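Lmo0325 protein (Listeria monocytogenes EGD-e, PDB 4RYK) is a putative transcriptional regulator of the Rgg family that probably binds DNA through its helix-turn-helix domain as a homodimer. Local coordinates at the interface of chains A and B. Sequence-based numbering; all coordinates share one arbitrary frame. Chains: chain A/B, Lmo0325 protein.

Contact 1: the interface of chains A and B. Residues chain A 10, 48-50, 53, 68; chain B 50, 64.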
# COMPACT_ATOMS: atom_id res chain seq x y z
N TYR A 10 -24.37 -0.16 -0.70
CA TYR A 10 -23.44 -0.54 0.37
C TYR A 10 -24.06 -1.64 1.26
O TYR A 10 -23.43 -2.63 1.60
CB TYR A 10 -23.04 0.63 1.27
CG TYR A 10 -22.55 1.90 0.56
CD1 TYR A 10 -21.47 1.88 -0.34
CD2 TYR A 10 -23.16 3.13 0.82
CE1 TYR A 10 -21.03 3.05 -0.97
CE2 TYR A 10 -22.76 4.29 0.17
CZ TYR A 10 -21.69 4.25 -0.70
OH TYR A 10 -21.33 5.46 -1.29
N ILE A 48 -26.94 4.91 4.82
CA ILE A 48 -26.29 4.87 6.14
C ILE A 48 -25.43 6.15 6.33
O ILE A 48 -24.82 6.63 5.35
CB ILE A 48 -25.48 3.53 6.24
CG1 ILE A 48 -25.21 3.10 7.69
CG2 ILE A 48 -24.21 3.56 5.36
CD1 ILE A 48 -26.42 3.09 8.58
N THR A 49 -25.34 6.67 7.55
CA THR A 49 -24.30 7.67 7.83
C THR A 49 -22.97 7.01 7.91
O THR A 49 -22.85 5.84 8.27
CB THR A 49 -24.50 8.42 9.15
OG1 THR A 49 -24.46 7.50 10.23
CG2 THR A 49 -25.83 9.17 9.14
N LEU A 50 -21.95 7.77 7.59
CA LEU A 50 -20.59 7.28 7.65
C LEU A 50 -20.16 6.83 9.06
O LEU A 50 -19.46 5.82 9.18
CB LEU A 50 -19.61 8.32 7.11
CG LEU A 50 -18.12 8.04 7.24
CD1 LEU A 50 -17.71 6.72 6.60
CD2 LEU A 50 -17.37 9.19 6.58
N PHE A 53 -21.74 3.54 9.67
CA PHE A 53 -21.14 2.59 8.76
C PHE A 53 -19.81 2.04 9.28
O PHE A 53 -19.60 0.84 9.22
CB PHE A 53 -20.97 3.18 7.37
CG PHE A 53 -20.58 2.18 6.32
CD1 PHE A 53 -21.49 1.20 5.89
CD2 PHE A 53 -19.34 2.24 5.71
CE1 PHE A 53 -21.15 0.29 4.90
CE2 PHE A 53 -18.99 1.31 4.74
CZ PHE A 53 -19.90 0.34 4.34
N PHE A 68 -14.28 -1.01 0.20
CA PHE A 68 -14.43 -0.34 -1.06
C PHE A 68 -13.75 -1.06 -2.20
O PHE A 68 -14.22 -1.00 -3.34
CB PHE A 68 -14.01 1.16 -1.04
CG PHE A 68 -15.13 2.03 -0.63
CD1 PHE A 68 -16.04 2.48 -1.56
CD2 PHE A 68 -15.35 2.29 0.70
CE1 PHE A 68 -17.14 3.24 -1.19
CE2 PHE A 68 -16.47 3.02 1.10
CZ PHE A 68 -17.36 3.50 0.14
N LEU B 50 -22.68 8.45 3.70
CA LEU B 50 -21.50 8.01 2.99
C LEU B 50 -21.54 8.32 1.48
O LEU B 50 -20.50 8.71 0.92
CB LEU B 50 -21.25 6.52 3.22
CG LEU B 50 -20.13 5.86 2.43
CD1 LEU B 50 -18.78 6.54 2.62
CD2 LEU B 50 -20.05 4.41 2.88
N LEU B 64 -10.95 8.88 -0.16
CA LEU B 64 -11.44 8.40 1.13
C LEU B 64 -10.34 7.90 2.06
O LEU B 64 -10.28 8.29 3.21
CB LEU B 64 -12.49 7.31 0.87
CG LEU B 64 -13.25 6.75 2.08
CD1 LEU B 64 -14.01 7.81 2.84
CD2 LEU B 64 -14.22 5.63 1.66

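Contact 2: the interface of chains A and B. Residues chain A 238-240, 242-243, 246; chain B 280-282.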
# COMPACT_ATOMS: atom_id res chain seq x y z
N GLY A 238 11.27 0.89 8.64
CA GLY A 238 11.79 -0.42 8.17
C GLY A 238 10.91 -1.08 7.11
O GLY A 238 11.02 -2.27 6.86
N SER A 239 10.06 -0.28 6.45
CA SER A 239 9.04 -0.78 5.50
C SER A 239 9.49 -1.79 4.46
O SER A 239 10.46 -1.53 3.61
CB SER A 239 8.41 0.42 4.73
OG SER A 239 7.70 1.25 5.61
N PHE A 240 8.69 -2.86 4.40
CA PHE A 240 8.84 -3.81 3.30
C PHE A 240 8.39 -3.25 1.97
O PHE A 240 9.01 -3.58 0.96
CB PHE A 240 8.19 -5.16 3.57
CG PHE A 240 8.77 -5.90 4.74
CD1 PHE A 240 10.02 -5.58 5.25
CD2 PHE A 240 8.06 -6.88 5.37
CE1 PHE A 240 10.54 -6.23 6.34
CE2 PHE A 240 8.59 -7.56 6.46
CZ PHE A 240 9.82 -7.21 6.96
N SER A 242 8.79 -0.67 0.26
CA SER A 242 9.54 0.33 -0.47
C SER A 242 10.91 -0.14 -0.84
O SER A 242 11.78 0.66 -1.23
CB SER A 242 9.58 1.64 0.34
OG SER A 242 10.04 1.38 1.63
N ALA A 243 11.10 -1.44 -0.80
CA ALA A 243 12.35 -2.04 -1.23
C ALA A 243 12.77 -1.61 -2.62
O ALA A 243 13.94 -1.32 -2.85
CB ALA A 243 12.26 -3.55 -1.17
N ARG A 246 14.62 1.54 -2.55
CA ARG A 246 15.95 1.45 -1.96
C ARG A 246 16.95 1.10 -3.06
O ARG A 246 18.11 1.49 -3.01
CB ARG A 246 15.99 0.42 -0.84
CG ARG A 246 15.03 0.78 0.28
CD ARG A 246 15.28 -0.11 1.47
NE ARG A 246 14.30 0.06 2.53
CZ ARG A 246 14.42 -0.46 3.74
NH1 ARG A 246 15.48 -1.17 4.03
NH2 ARG A 246 13.48 -0.28 4.66
N LEU B 280 20.31 -3.60 0.47
CA LEU B 280 19.14 -2.75 0.54
C LEU B 280 18.79 -2.35 1.97
O LEU B 280 17.70 -1.85 2.19
CB LEU B 280 17.90 -3.39 -0.13
CG LEU B 280 18.06 -3.79 -1.60
CD1 LEU B 280 16.79 -4.42 -2.12
CD2 LEU B 280 18.40 -2.61 -2.49
N HIS B 281 19.72 -2.52 2.90
CA HIS B 281 19.64 -1.97 4.26
C HIS B 281 18.51 -2.67 5.07
O HIS B 281 17.87 -2.06 5.91
CB HIS B 281 19.54 -0.43 4.22
CG HIS B 281 20.36 0.19 3.12
ND1 HIS B 281 21.73 0.21 3.13
CD2 HIS B 281 19.99 0.78 1.95
CE1 HIS B 281 22.18 0.75 2.01
NE2 HIS B 281 21.14 1.11 1.28
N TYR B 282 18.26 -3.95 4.76
CA TYR B 282 17.42 -4.80 5.58
C TYR B 282 18.33 -5.74 6.34
O TYR B 282 18.23 -6.96 6.20
CB TYR B 282 16.42 -5.63 4.72
CG TYR B 282 15.35 -4.84 4.00
CD1 TYR B 282 14.27 -4.34 4.69
CD2 TYR B 282 15.41 -4.61 2.63
CE1 TYR B 282 13.30 -3.62 4.06
CE2 TYR B 282 14.46 -3.85 1.97
CZ TYR B 282 13.40 -3.37 2.68
OH TYR B 282 12.42 -2.66 2.05

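Contact 1: the interface of chains A and B
B:Leu50 is pushed into an apolar corner of chain A, among A:Tyr10, A:Phe53, A:Leu50 and A:Phe68, and chain A hides 92 Å² of it. Its CD2 methyl does most of the work. It stands over the centre of the A:Tyr10 ring, 3.8 Å from the centroid, and over one face of A:Phe53 nearer the rim, with CD2 3.6 Å from A:Phe53 CD2. The methyl thus sits in the mouth of a V, covered on different sides by two rings whose planes are about 50° apart. The CG of B:Leu50 lies anti to its backbone N (chi1 173°), which turns the branch toward both rings while the N-H points elsewhere, to the carbonyl O of A:Ile48. That bond, 3.3 Å from B:Leu50 N to A:Ile48 O, is nearly straight (167° at H) and lies in the carbonyl plane. It uses an amide of the first helical turn, which lacks an acceptor within its own helix. The other methyl, CD1, meets A:Leu50 CD1 at 4.1 Å, near the two-fold axis. Further out, B:Leu64 lays CD2 3.5 Å from A:Phe68 CE2, the side chains crossing at about a right angle; A:Phe68 CZ also reaches B:Leu50 CD2. A:Thr49, between A:Ile48 and helix 50-60, may help place the acceptor carbonyl. The patch joins helices 10-20, 50-60 and 64-71 of the Cro/XRE-type helix-turn-helix region, whose expected recognition helix is 35-42.

Contact 2: the interface of chains A and B
A:Arg246 lies flat against the ring of B:Tyr282, where two Rgg-type C-terminal domains, all-helical in this protein, meet in the deposited assembly. The guanidinium and phenol planes are 8° apart, and the ring carbon B:Tyr282 CZ lies 3.2 Å above the guanidinium plane of A:Arg246, over its centre, so the two groups are stacked. NH1 sits over the ring centre, 3.2 Å from the B:Tyr282 centroid, in a cation-pi arrangement. A chain extended from CG to NE carries the group from helix 243-259 across to the partner. The same NH1 donates in the guanidinium plane to the carbonyl O of B:Leu280 at 3.0 Å, in that carbonyl's plane too; a second approach to the carbonyl O of B:His281 is bent and weak. Stack and bond together restrict rotation of the guanidinium about the end of its chain. The phenol is pinned from its other end: its hydroxyl OH donates to the carbonyl O of A:Ser239 at 2.8 Å, tilted 15° from the carbonyl plane, and that acceptor lies at the edge of the ring. From the side away from the guanidinium, A:Phe240 CD1 comes to B:Tyr282 CE1 at 4.0 Å, its side chain running at a slant to the tyrosine. A:Ala243 is on that side too but near the rim, with CB 3.3 Å from the hydroxyl OH of B:Tyr282. B:Leu280, B:His281 and B:Tyr282 form the loop between helices 263-279 and 283-300.

Contact 1 and contact 2 join the same two chains, with the centres of their C-alpha atoms about 35 Å apart, and they have no residue or helix in common. Contact 1 draws on the N-terminal helices 10-20, 50-60 and 64-71, contact 2 on the segment 238-246 and the loop 280-282. Each recurs with the chains exchanged, so the two-fold dimer of the deposited assembly, probably the biological one as is usual for Rgg regulators, is fastened in both its N-terminal and C-terminal parts. Such separated fastenings should limit rocking and may fix the spacing of the helix-turn-helix units, although this structure alone does not show DNA bound.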